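Local coordinates for protein tartrate dehydrogenase/decarboxylase (Pseudomonas putida, PDB 3FLK) that uses NAD and a bound divalent metal ion to oxidise tartrate, converts meso-tartrate to D-glycerate and oxidatively decarboxylates D-malate to pyruvate, at residues 12-17 / 47-52; 79-84 / 286-291. The protein carries 1 engineered substitution. All blocks are in the same frame, centred on the assembly; numbering follows the deposited sequence.

Contact 1 of 2, residues 12-17 / 47-52. With NAI (1,4-dihydronicotinamide adenine dinucleotide), chain F.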
loop_
_atom_site.group_PDB
_atom_site.type_symbol
_atom_site.label_atom_id
_atom_site.label_comp_id
_atom_site.label_asym_id
_atom_site.label_seq_id
_atom_site.Cartn_x
_atom_site.Cartn_y
_atom_site.Cartn_z
ATOM N N PRO A 12 13.832 1.368 -24.983
ATOM C CA PRO A 12 12.368 1.335 -24.886
ATOM C C PRO A 12 11.818 0.148 -24.083
ATOM O O PRO A 12 10.858 0.314 -23.327
ATOM C CB PRO A 12 11.910 1.268 -26.351
ATOM C CG PRO A 12 13.080 0.770 -27.112
ATOM C CD PRO A 12 14.304 1.223 -26.373
ATOM N N GLY A 13 12.420 -1.026 -24.248
ATOM C CA GLY A 13 11.968 -2.230 -23.555
ATOM C C GLY A 13 10.748 -2.866 -24.196
ATOM O O GLY A 13 10.730 -3.101 -25.407
ATOM N N ASP A 14 9.729 -3.128 -23.377
ATOM C CA ASP A 14 8.523 -3.847 -23.793
ATOM C C ASP A 14 7.289 -2.954 -23.852
ATOM O O ASP A 14 7.261 -1.872 -23.256
ATOM C CB ASP A 14 8.226 -5.000 -22.822
ATOM C CG ASP A 14 9.307 -6.065 -22.815
ATOM O OD1 ASP A 14 9.765 -6.470 -23.902
ATOM O OD2 ASP A 14 9.686 -6.514 -21.713
ATOM N N GLY A 15 6.267 -3.428 -24.566
ATOM C CA GLY A 15 4.930 -2.834 -24.533
ATOM C C GLY A 15 4.911 -1.348 -24.820
ATOM O O GLY A 15 5.565 -0.889 -25.757
ATOM N N ILE A 16 4.177 -0.594 -24.002
ATOM C CA ILE A 16 4.002 0.848 -24.227
ATOM C C ILE A 16 5.300 1.649 -24.079
ATOM O O ILE A 16 5.348 2.823 -24.445
ATOM C CB ILE A 16 2.869 1.472 -23.360
ATOM C CG1 ILE A 16 3.249 1.503 -21.872
ATOM C CG2 ILE A 16 1.542 0.752 -23.605
ATOM C CD1 ILE A 16 2.453 2.515 -21.063
ATOM N N GLY A 17 6.346 1.011 -23.551
ATOM C CA GLY A 17 7.685 1.601 -23.555
ATOM C C GLY A 17 8.116 1.939 -24.972
ATOM O O GLY A 17 8.793 2.941 -25.199
ATOM N N ALA A 47 17.190 -5.623 -23.135
ATOM C CA ALA A 47 16.374 -5.357 -21.944
ATOM C C ALA A 47 14.889 -5.385 -22.326
ATOM O O ALA A 47 14.102 -4.505 -21.956
ATOM C CB ALA A 47 16.768 -4.032 -21.277
ATOM N N SER A 48 14.537 -6.414 -23.095
ATOM C CA SER A 48 13.183 -6.630 -23.587
ATOM C C SER A 48 12.918 -8.128 -23.655
ATOM O O SER A 48 13.855 -8.934 -23.724
ATOM C CB SER A 48 13.006 -6.001 -24.970
ATOM O OG SER A 48 13.739 -6.711 -25.959
ATOM N N CYS A 49 11.642 -8.496 -23.633
ATOM C CA CYS A 49 11.249 -9.900 -23.668
ATOM C C CYS A 49 11.440 -10.537 -25.046
ATOM O O CYS A 49 11.611 -11.752 -25.145
ATOM C CB CYS A 49 9.821 -10.070 -23.149
ATOM S SG CYS A 49 9.685 -9.732 -21.367
ATOM N N ASP A 50 11.425 -9.719 -26.098
ATOM C CA ASP A 50 11.755 -10.185 -27.451
ATOM C C ASP A 50 13.210 -10.649 -27.538
ATOM O O ASP A 50 13.507 -11.675 -28.153
ATOM C CB ASP A 50 11.476 -9.098 -28.494
ATOM C CG ASP A 50 10.051 -9.145 -29.033
ATOM O OD1 ASP A 50 9.247 -9.992 -28.581
ATOM O OD2 ASP A 50 9.735 -8.327 -29.923
ATOM N N TYR A 51 14.106 -9.896 -26.904
ATOM C CA TYR A 51 15.511 -10.278 -26.806
ATOM C C TYR A 51 15.669 -11.556 -25.981
ATOM O O TYR A 51 16.529 -12.385 -26.279
ATOM C CB TYR A 51 16.345 -9.140 -26.206
ATOM C CG TYR A 51 17.845 -9.341 -26.322
ATOM C CD1 TYR A 51 18.543 -8.903 -27.447
ATOM C CD2 TYR A 51 18.565 -9.961 -25.301
ATOM C CE1 TYR A 51 19.921 -9.084 -27.557
ATOM C CE2 TYR A 51 19.943 -10.147 -25.400
ATOM C CZ TYR A 51 20.612 -9.707 -26.530
ATOM O OH TYR A 51 21.972 -9.890 -26.627
ATOM N N TYR A 52 14.832 -11.710 -24.956
ATOM C CA TYR A 52 14.851 -12.904 -24.113
ATOM C C TYR A 52 14.433 -14.167 -24.871
ATOM O O TYR A 52 15.035 -15.225 -24.696
ATOM C CB TYR A 52 13.970 -12.716 -22.872
ATOM C CG TYR A 52 14.069 -13.853 -21.875
ATOM C CD1 TYR A 52 15.009 -13.824 -20.846
ATOM C CD2 TYR A 52 13.225 -14.961 -21.962
ATOM C CE1 TYR A 52 15.109 -14.868 -19.931
ATOM C CE2 TYR A 52 13.314 -16.008 -21.054
ATOM C CZ TYR A 52 14.257 -15.954 -20.040
ATOM O OH TYR A 52 14.349 -16.988 -19.138
HETATM P PA NAI F . 1.401 -1.088 -15.537
HETATM O O1A NAI F . 1.919 0.186 -14.986
HETATM O O2A NAI F . 2.091 -1.479 -16.780
HETATM O O5B NAI F . -0.164 -0.933 -15.834
HETATM C C5B NAI F . -1.121 -0.754 -14.814
HETATM C C4B NAI F . -2.376 -0.100 -15.382
HETATM O O4B NAI F . -2.120 1.265 -15.659
HETATM C C3B NAI F . -2.825 -0.749 -16.683
HETATM O O3B NAI F . -4.230 -0.835 -16.675
HETATM C C2B NAI F . -2.348 0.213 -17.753
HETATM O O2B NAI F . -3.200 0.233 -18.875
HETATM C C1B NAI F . -2.307 1.551 -17.036
HETATM N N9A NAI F . -1.212 2.396 -17.541
HETATM C C8A NAI F . 0.128 2.256 -17.284
HETATM N N7A NAI F . 0.789 3.236 -17.938
HETATM C C5A NAI F . -0.100 3.996 -18.604
HETATM C C6A NAI F . 0.043 5.114 -19.421
HETATM N N6A NAI F . 1.247 5.630 -19.653
HETATM N N1A NAI F . -1.081 5.689 -19.978
HETATM C C2A NAI F . -2.333 5.166 -19.734
HETATM N N3A NAI F . -2.461 4.058 -18.917
HETATM C C4A NAI F . -1.365 3.480 -18.366
HETATM O O3 NAI F . 1.550 -2.196 -14.365
HETATM P PN NAI F . 1.044 -3.728 -14.367
HETATM O O1N NAI F . -0.136 -3.899 -15.241
HETATM O O2N NAI F . 0.909 -4.111 -12.943
HETATM O O5D NAI F . 2.291 -4.527 -14.980
HETATM C C5D NAI F . 2.444 -4.737 -16.368
HETATM C C4D NAI F . 3.873 -5.185 -16.674
HETATM O O4D NAI F . 4.771 -4.111 -16.468
HETATM C C3D NAI F . 4.358 -6.324 -15.786
HETATM O O3D NAI F . 5.125 -7.186 -16.590
HETATM C C2D NAI F . 5.249 -5.647 -14.760
HETATM O O2D NAI F . 6.266 -6.497 -14.286
HETATM C C1D NAI F . 5.806 -4.486 -15.571
HETATM N N1N NAI F . 6.238 -3.308 -14.793
HETATM C C2N NAI F . 7.474 -2.794 -15.074
HETATM C C3N NAI F . 7.943 -1.671 -14.403
HETATM C C7N NAI F . 9.172 -0.976 -14.916
HETATM O O7N NAI F . 9.772 -1.417 -16.115
HETATM N N7N NAI F . 9.679 0.046 -14.228
HETATM C C4N NAI F . 7.134 -1.070 -13.438
HETATM C C5N NAI F . 5.872 -1.594 -13.160
HETATM C C6N NAI F . 5.428 -2.722 -13.850
HETATM O O HOH W 1 9.543 -7.380 -26.321
#
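A single carboxylate, that of Asp14, reaches from the turn after strand 6-13 to the first backbone N-H of helix 49-55. Its OD1 accepts from Cys49 N at 2.8 Å, a nearly straight bond (167° at the hydrogen) that uses the syn lone pair. The same oxygen accepts a hydrogen bond from a water 2.6 Å from OD1, and the water accepts from Asp50 N. Chi1 of -64° sets CG of Asp14 beside its backbone N, anti to the carbonyl carbon; from there OD1 faces Cys49 N. OD2 accepts from the backbone N of Gly79, and the group is thus gripped at both oxygens. The N-terminal end of the helix would be expected to favour its negative charge. An alanine at Asp14 would probably leave Cys49 N and Gly79 N without their acceptor and set the water free to shift. Ser48 is the N-cap, its OG accepting weakly from Tyr51 N at 3.3 Å and also bonded to Glu45 O. One residue earlier, at Gly13, the backbones pack closely: Gly13 CA donates a C-H to Ala47 O at 3.5 Å, a buried carbonyl with no conventional partner. Beyond Asp14 the chain forms a type II' turn, closed by Gly17 N to Asp14 O, with Gly15 at positive phi, and Ile16 CD1 rests 3.6 Å from N7A of the NADH adenine. This glycine-rich turn, linking the first strand to helix 17-35, belongs to the dinucleotide site of the isocitrate and isopropylmalate dehydrogenase family.

Contact 2 of 2, residues 79-84 / 286-291. Engineered in segment 79-84: Gly79 (natural residue Asp). With NAI (1,4-dihydronicotinamide adenine dinucleotide), chain F.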
loop_
_atom_site.group_PDB
_atom_site.type_symbol
_atom_site.label_atom_id
_atom_site.label_comp_id
_atom_site.label_asym_id
_atom_site.label_seq_id
_atom_site.Cartn_x
_atom_site.Cartn_y
_atom_site.Cartn_z
ATOM N N GLY A 79 8.633 -5.930 -19.271
ATOM C CA GLY A 79 7.711 -6.956 -18.813
ATOM C C GLY A 79 6.711 -7.345 -19.877
ATOM O O GLY A 79 6.112 -6.490 -20.526
ATOM N N TRP A 80 6.549 -8.651 -20.057
ATOM C CA TRP A 80 5.531 -9.201 -20.938
ATOM C C TRP A 80 5.160 -10.580 -20.403
ATOM O O TRP A 80 5.675 -11.591 -20.887
ATOM C CB TRP A 80 6.029 -9.273 -22.388
ATOM C CG TRP A 80 4.907 -9.353 -23.375
ATOM C CD1 TRP A 80 4.446 -10.473 -24.006
ATOM C CD2 TRP A 80 4.082 -8.271 -23.824
ATOM N NE1 TRP A 80 3.388 -10.156 -24.826
ATOM C CE2 TRP A 80 3.144 -8.809 -24.735
ATOM C CE3 TRP A 80 4.044 -6.897 -23.547
ATOM C CZ2 TRP A 80 2.180 -8.022 -25.374
ATOM C CZ3 TRP A 80 3.082 -6.112 -24.183
ATOM C CH2 TRP A 80 2.166 -6.679 -25.086
ATOM N N PRO A 81 4.278 -10.618 -19.380
ATOM C CA PRO A 81 3.965 -11.855 -18.651
ATOM C C PRO A 81 3.376 -12.984 -19.502
ATOM O O PRO A 81 3.464 -14.149 -19.105
ATOM C CB PRO A 81 2.968 -11.398 -17.576
ATOM C CG PRO A 81 2.426 -10.108 -18.066
ATOM C CD PRO A 81 3.528 -9.467 -18.844
ATOM N N ASP A 82 2.795 -12.648 -20.654
ATOM C CA ASP A 82 2.302 -13.659 -21.601
ATOM C C ASP A 82 3.425 -14.572 -22.107
ATOM O O ASP A 82 3.185 -15.736 -22.429
ATOM C CB ASP A 82 1.590 -12.996 -22.791
ATOM C CG ASP A 82 1.052 -14.009 -23.803
ATOM O OD1 ASP A 82 0.167 -14.814 -23.438
ATOM O OD2 ASP A 82 1.512 -13.994 -24.969
ATOM N N LYS A 83 4.643 -14.040 -22.168
ATOM C CA LYS A 83 5.775 -14.770 -22.736
ATOM C C LYS A 83 6.907 -15.040 -21.746
ATOM O O LYS A 83 7.600 -16.054 -21.856
ATOM C CB LYS A 83 6.317 -14.039 -23.972
ATOM C CG LYS A 83 5.372 -14.052 -25.177
ATOM C CD LYS A 83 5.349 -15.418 -25.862
ATOM C CE LYS A 83 4.163 -15.554 -26.808
ATOM N NZ LYS A 83 4.288 -14.682 -28.014
ATOM N N VAL A 84 7.100 -14.125 -20.794
ATOM C CA VAL A 84 8.200 -14.214 -19.826
ATOM C C VAL A 84 7.696 -13.819 -18.434
ATOM O O VAL A 84 7.072 -12.770 -18.285
ATOM C CB VAL A 84 9.392 -13.289 -20.223
ATOM C CG1 VAL A 84 10.551 -13.400 -19.222
ATOM C CG2 VAL A 84 9.885 -13.591 -21.633
ATOM N N SER A 286 4.863 -1.766 -18.541
ATOM C CA SER A 286 4.724 -1.980 -19.985
ATOM C C SER A 286 3.275 -1.968 -20.488
ATOM O O SER A 286 3.042 -1.979 -21.699
ATOM C CB SER A 286 5.419 -3.280 -20.393
ATOM O OG SER A 286 4.862 -4.387 -19.709
ATOM N N ALA A 287 2.318 -1.943 -19.558
ATOM C CA ALA A 287 0.879 -1.889 -19.864
ATOM C C ALA A 287 0.441 -2.739 -21.079
ATOM O O ALA A 287 -0.009 -2.193 -22.090
ATOM C CB ALA A 287 0.425 -0.436 -20.024
ATOM N N PRO A 288 0.563 -4.080 -20.972
ATOM C CA PRO A 288 0.243 -4.978 -22.088
ATOM C C PRO A 288 -1.201 -4.878 -22.581
ATOM O O PRO A 288 -1.459 -5.109 -23.761
ATOM C CB PRO A 288 0.498 -6.374 -21.504
ATOM C CG PRO A 288 1.424 -6.153 -20.368
ATOM C CD PRO A 288 1.014 -4.834 -19.788
ATOM N N ASP A 289 -2.128 -4.524 -21.695
ATOM C CA ASP A 289 -3.545 -4.485 -22.058
ATOM C C ASP A 289 -3.955 -3.238 -22.868
ATOM O O ASP A 289 -5.086 -3.166 -23.350
ATOM C CB ASP A 289 -4.427 -4.670 -20.818
ATOM C CG ASP A 289 -5.723 -5.413 -21.122
ATOM O OD1 ASP A 289 -5.798 -6.634 -20.830
ATOM O OD2 ASP A 289 -6.665 -4.784 -21.659
ATOM N N ILE A 290 -3.048 -2.269 -23.017
ATOM C CA ILE A 290 -3.290 -1.115 -23.909
ATOM C C ILE A 290 -2.232 -0.946 -25.010
ATOM O O ILE A 290 -2.357 -0.062 -25.865
ATOM C CB ILE A 290 -3.469 0.242 -23.146
ATOM C CG1 ILE A 290 -2.222 0.593 -22.324
ATOM C CG2 ILE A 290 -4.742 0.226 -22.289
ATOM C CD1 ILE A 290 -2.080 2.078 -22.006
ATOM N N PHE A 291 -1.195 -1.784 -24.989
ATOM C CA PHE A 291 -0.170 -1.742 -26.030
ATOM C C PHE A 291 -0.789 -2.033 -27.393
ATOM O O PHE A 291 -1.566 -2.977 -27.543
ATOM C CB PHE A 291 0.971 -2.727 -25.745
ATOM C CG PHE A 291 1.975 -2.837 -26.865
ATOM C CD1 PHE A 291 2.740 -1.739 -27.244
ATOM C CD2 PHE A 291 2.148 -4.037 -27.543
ATOM C CE1 PHE A 291 3.668 -1.837 -28.280
ATOM C CE2 PHE A 291 3.073 -4.146 -28.580
ATOM C CZ PHE A 291 3.833 -3.043 -28.949
HETATM P PA NAI F . 1.401 -1.088 -15.537
HETATM O O1A NAI F . 1.919 0.186 -14.986
HETATM O O2A NAI F . 2.091 -1.479 -16.780
HETATM O O5B NAI F . -0.164 -0.933 -15.834
HETATM C C5B NAI F . -1.121 -0.754 -14.814
HETATM C C4B NAI F . -2.376 -0.100 -15.382
HETATM O O4B NAI F . -2.120 1.265 -15.659
HETATM C C3B NAI F . -2.825 -0.749 -16.683
HETATM O O3B NAI F . -4.230 -0.835 -16.675
HETATM C C2B NAI F . -2.348 0.213 -17.753
HETATM O O2B NAI F . -3.200 0.233 -18.875
HETATM C C1B NAI F . -2.307 1.551 -17.036
HETATM N N9A NAI F . -1.212 2.396 -17.541
HETATM C C8A NAI F . 0.128 2.256 -17.284
HETATM N N7A NAI F . 0.789 3.236 -17.938
HETATM C C5A NAI F . -0.100 3.996 -18.604
HETATM C C6A NAI F . 0.043 5.114 -19.421
HETATM N N6A NAI F . 1.247 5.630 -19.653
HETATM N N1A NAI F . -1.081 5.689 -19.978
HETATM C C2A NAI F . -2.333 5.166 -19.734
HETATM N N3A NAI F . -2.461 4.058 -18.917
HETATM C C4A NAI F . -1.365 3.480 -18.366
HETATM O O3 NAI F . 1.550 -2.196 -14.365
HETATM P PN NAI F . 1.044 -3.728 -14.367
HETATM O O1N NAI F . -0.136 -3.899 -15.241
HETATM O O2N NAI F . 0.909 -4.111 -12.943
HETATM O O5D NAI F . 2.291 -4.527 -14.980
HETATM C C5D NAI F . 2.444 -4.737 -16.368
HETATM C C4D NAI F . 3.873 -5.185 -16.674
HETATM O O4D NAI F . 4.771 -4.111 -16.468
HETATM C C3D NAI F . 4.358 -6.324 -15.786
HETATM O O3D NAI F . 5.125 -7.186 -16.590
HETATM C C2D NAI F . 5.249 -5.647 -14.760
HETATM O O2D NAI F . 6.266 -6.497 -14.286
HETATM C C1D NAI F . 5.806 -4.486 -15.571
HETATM N N1N NAI F . 6.238 -3.308 -14.793
HETATM C C2N NAI F . 7.474 -2.794 -15.074
HETATM C C3N NAI F . 7.943 -1.671 -14.403
HETATM C C7N NAI F . 9.172 -0.976 -14.916
HETATM O O7N NAI F . 9.772 -1.417 -16.115
HETATM N N7N NAI F . 9.679 0.046 -14.228
HETATM C C4N NAI F . 7.134 -1.070 -13.438
HETATM C C5N NAI F . 5.872 -1.594 -13.160
HETATM C C6N NAI F . 5.428 -2.722 -13.850
#
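The indole of Trp80 carries Pro288 over one face of its six-membered ring, with CB of Pro288 4.1 Å from the ring centroid in a CH-pi contact. Farther along the same ring, Trp80 CH2 meets Phe291 CD2 at 3.6 Å; the two aromatic planes stand at 85°, but the approach is oblique. Chi1 of -159° sets CG of Trp80 anti to its backbone N; the side chains of Trp80 and Pro288 run past each other in opposite directions. Pro81 adds a looser apolar touch, its CD 4.2 Å from Pro288 CG.

Beside this apolar patch, Ser286 OG donates to Gly79 O at 2.6 Å, coming from above the carbonyl plane, 35° out of it. Gly79 is an engineered replacement for the natural aspartate, and its CA lies 3.4 Å from O3D of the NADH. The other segment holds the cofactor through its backbone: Ser286 N donates to the ribose oxygen O4D at 3.1 Å, and Ala287 N donates to the phosphate oxygen O2A at 2.8 Å. Pro288 sits between the two, CA and CB against the indole and CD against C5D of the cofactor.

Both segments are loops. Residues 79-84 run from strand 72-77 to helix 86-91, residues 286-291 follow strand 278-282 on the way to helix 299-313, and helix 49-55 packs against Trp80 and Val84 through Cys49.

In the fold
The two contacts lie side by side, their centres about 9 Å apart, and they follow one another along the chain: 12-17 / 47-52 closes before 79-84 / 286-291 opens. Strands 39-43, 6-13, 72-77 and 278-282, successive neighbours in the large mixed sheet, each precede one of the four segments, so segments distant in sequence gather at one place. The contacts touch directly: a probable hydrogen bond from Ile16 N to Ser286 O (2.9 Å), and packing of Phe291 on Gly15 and of Cys49 SG on Trp80 N. Both contacts touch the same NADH, and Asn194 of the second subunit also bonds to it, which makes the cofactor site a shared feature of the dimer.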